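Local coordinates for protein neuraminidase (Influenza A virus, PDB 4FVK) that forms the tetrameric neuraminidase-like surface glycoprotein of bat influenza A virus, predicted to release terminal sialic acid from glycoconjugates, at residues K191-T196 with L234-V239. Numbering follows the deposited sequence.
Sequences KQLNTT and LNYQIV. With NAG (2-acetamido-2-deoxy-beta-D-glucopyranose), chain C.
Leu-193 sets its CD2 methyl squarely on one face of the Tyr-236 ring, 3.6 Å from the ring centroid and only 5° off the normal, a CH-pi contact centred over the ring. At the ring edge, in its plane, lies the backbone Leu-234 O. The phenol oxygen reaches across to segment 191-196: Asn-194 N donates to Tyr-236 OH at 2.9 Å with a nearly straight N-H...O angle of 166°, tying the backbone to the far end of the ring. A chi1 of 72° swings the Tyr-236 ring over its own main chain and out toward Leu-193, and its side chain also packs on Leu-228 and Phe-230 of strand 227-230. The Asn-194 amide, the second flat group, carries the N-linked glycan through the 1.4 Å bond from Asn-194 ND2 to NAG C1. Residues 194-196 form the Asn-X-Thr sequon, in which Thr-196 OG1 donates to Asn-194 OD1 at 2.8 Å; a weak bond from Thr-196 N falls on the same oxygen. In the six-bladed beta-propeller, the contact joins two successive blades: strand 186-192 is the last of one four-stranded antiparallel sheet, strand 236-239 the last of the next, and the segments run nearly parallel. At one end, the extended Lys-191 side chain runs alongside Leu-234 in the opposite sense, bringing Lys-191 CD to 3.3 Å from Leu-234 O, to which Lys-191 NZ also makes a weak hydrogen bond. At the other, Thr-195 CG2 touches Ile-238 CD1 at 3.7 Å, with Ile-198 also against Ile-238.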
loop_
_atom_site.group_PDB
_atom_site.type_symbol
_atom_site.label_atom_id
_atom_site.label_comp_id
_atom_site.label_asym_id
_atom_site.label_seq_id
_atom_site.Cartn_x
_atom_site.Cartn_y
_atom_site.Cartn_z
ATOM N N LYS A 191 -5.962 -4.547 40.908
ATOM C CA LYS A 191 -5.397 -4.806 42.208
ATOM C C LYS A 191 -4.187 -3.914 42.412
ATOM O O LYS A 191 -3.299 -3.859 41.559
ATOM C CB LYS A 191 -4.987 -6.270 42.334
ATOM C CG LYS A 191 -4.667 -6.665 43.768
ATOM C CD LYS A 191 -4.752 -8.160 43.945
ATOM C CE LYS A 191 -4.903 -8.526 45.405
ATOM N NZ LYS A 191 -4.655 -9.973 45.616
ATOM N N GLN A 192 -4.153 -3.208 43.538
ATOM C CA GLN A 192 -2.993 -2.408 43.874
ATOM C C GLN A 192 -1.922 -3.325 44.440
ATOM O O GLN A 192 -2.205 -4.219 45.237
ATOM C CB GLN A 192 -3.345 -1.310 44.873
ATOM C CG GLN A 192 -2.241 -0.295 45.070
ATOM C CD GLN A 192 -2.775 1.104 45.316
ATOM O OE1 GLN A 192 -3.635 1.594 44.579
ATOM N NE2 GLN A 192 -2.264 1.757 46.350
ATOM N N LEU A 193 -0.693 -3.138 43.990
ATOM C CA LEU A 193 0.382 -3.962 44.481
ATOM C C LEU A 193 0.954 -3.332 45.738
ATOM O O LEU A 193 1.000 -2.112 45.862
ATOM C CB LEU A 193 1.481 -4.115 43.429
ATOM C CG LEU A 193 1.061 -4.736 42.100
ATOM C CD1 LEU A 193 2.222 -4.693 41.114
ATOM C CD2 LEU A 193 0.545 -6.153 42.288
ATOM N N ASN A 194 1.400 -4.172 46.658
ATOM C CA ASN A 194 2.150 -3.673 47.790
ATOM C C ASN A 194 3.601 -3.539 47.379
ATOM O O ASN A 194 4.343 -4.509 47.360
ATOM C CB ASN A 194 1.983 -4.590 49.006
ATOM C CG ASN A 194 2.884 -4.200 50.164
ATOM O OD1 ASN A 194 3.478 -3.116 50.174
ATOM N ND2 ASN A 194 2.988 -5.097 51.154
ATOM N N THR A 195 4.003 -2.326 47.027
ATOM C CA THR A 195 5.369 -2.111 46.577
ATOM C C THR A 195 6.131 -1.176 47.493
ATOM O O THR A 195 7.039 -0.470 47.041
ATOM C CB THR A 195 5.396 -1.500 45.170
ATOM O OG1 THR A 195 4.672 -0.266 45.189
ATOM C CG2 THR A 195 4.789 -2.461 44.151
ATOM N N THR A 196 5.750 -1.169 48.772
ATOM C CA THR A 196 6.419 -0.364 49.789
ATOM C C THR A 196 7.918 -0.625 49.745
ATOM O O THR A 196 8.349 -1.775 49.762
ATOM C CB THR A 196 5.888 -0.736 51.185
ATOM O OG1 THR A 196 4.455 -0.695 51.174
ATOM C CG2 THR A 196 6.420 0.225 52.261
ATOM N N LEU A 234 -5.207 -12.622 40.081
ATOM C CA LEU A 234 -4.413 -11.520 40.629
ATOM C C LEU A 234 -3.743 -11.786 42.002
ATOM O O LEU A 234 -3.379 -10.854 42.718
ATOM C CB LEU A 234 -5.224 -10.219 40.641
ATOM C CG LEU A 234 -6.011 -9.942 39.343
ATOM C CD1 LEU A 234 -6.775 -8.608 39.437
ATOM C CD2 LEU A 234 -5.104 -9.986 38.105
ATOM N N ASN A 235 -3.572 -13.051 42.358
ATOM C CA ASN A 235 -2.633 -13.408 43.425
ATOM C C ASN A 235 -1.209 -13.209 42.905
ATOM O O ASN A 235 -0.876 -13.652 41.794
ATOM C CB ASN A 235 -2.843 -14.857 43.859
ATOM C CG ASN A 235 -2.263 -15.151 45.252
ATOM O OD1 ASN A 235 -1.881 -14.237 45.998
ATOM N ND2 ASN A 235 -2.204 -16.436 45.606
ATOM N N TYR A 236 -0.364 -12.534 43.673
ATOM C CA TYR A 236 0.937 -12.181 43.132
ATOM C C TYR A 236 2.060 -12.291 44.150
ATOM O O TYR A 236 1.814 -12.399 45.345
ATOM C CB TYR A 236 0.909 -10.743 42.615
ATOM C CG TYR A 236 0.853 -9.733 43.731
ATOM C CD1 TYR A 236 2.003 -9.097 44.165
ATOM C CD2 TYR A 236 -0.348 -9.430 44.362
ATOM C CE1 TYR A 236 1.967 -8.192 45.199
ATOM C CE2 TYR A 236 -0.395 -8.517 45.407
ATOM C CZ TYR A 236 0.767 -7.899 45.813
ATOM O OH TYR A 236 0.765 -6.979 46.843
ATOM N N GLN A 237 3.286 -12.207 43.646
ATOM C CA GLN A 237 4.487 -12.061 44.455
ATOM C C GLN A 237 5.480 -11.148 43.724
ATOM O O GLN A 237 5.566 -11.155 42.490
ATOM C CB GLN A 237 5.132 -13.436 44.735
ATOM C CG GLN A 237 5.256 -14.294 43.476
ATOM C CD GLN A 237 5.884 -15.682 43.699
ATOM O OE1 GLN A 237 7.095 -15.840 43.616
ATOM N NE2 GLN A 237 5.046 -16.691 43.925
ATOM N N ILE A 238 6.218 -10.362 44.496
ATOM C CA ILE A 238 7.320 -9.564 44.000
ATOM C C ILE A 238 8.614 -10.065 44.623
ATOM O O ILE A 238 8.752 -10.066 45.852
ATOM C CB ILE A 238 7.137 -8.081 44.358
ATOM C CG1 ILE A 238 6.008 -7.468 43.508
ATOM C CG2 ILE A 238 8.457 -7.340 44.166
ATOM C CD1 ILE A 238 5.550 -6.090 43.932
ATOM N N VAL A 239 9.556 -10.506 43.791
ATOM C CA VAL A 239 10.838 -10.995 44.290
ATOM C C VAL A 239 12.038 -10.279 43.677
ATOM O O VAL A 239 11.965 -9.707 42.583
ATOM C CB VAL A 239 11.023 -12.515 44.078
ATOM C CG1 VAL A 239 9.843 -13.291 44.656
ATOM C CG2 VAL A 239 11.235 -12.843 42.595
HETATM C C1 NAG C . 4.032 -4.781 52.105
HETATM C C2 NAG C . 3.818 -5.533 53.428
HETATM C C3 NAG C . 4.944 -5.285 54.430
HETATM C C4 NAG C . 6.322 -5.385 53.779
HETATM C C5 NAG C . 6.327 -4.608 52.458
HETATM C C6 NAG C . 7.661 -4.682 51.729
HETATM C C7 NAG C . 1.511 -5.969 54.132
HETATM C C8 NAG C . 0.227 -5.368 54.619
HETATM N N2 NAG C . 2.553 -5.145 54.029
HETATM O O3 NAG C . 4.836 -6.196 55.510
HETATM O O4 NAG C . 7.277 -4.845 54.671
HETATM O O5 NAG C . 5.312 -5.096 51.610
HETATM O O6 NAG C . 7.895 -6.020 51.379
HETATM O O7 NAG C . 1.566 -7.163 53.856
#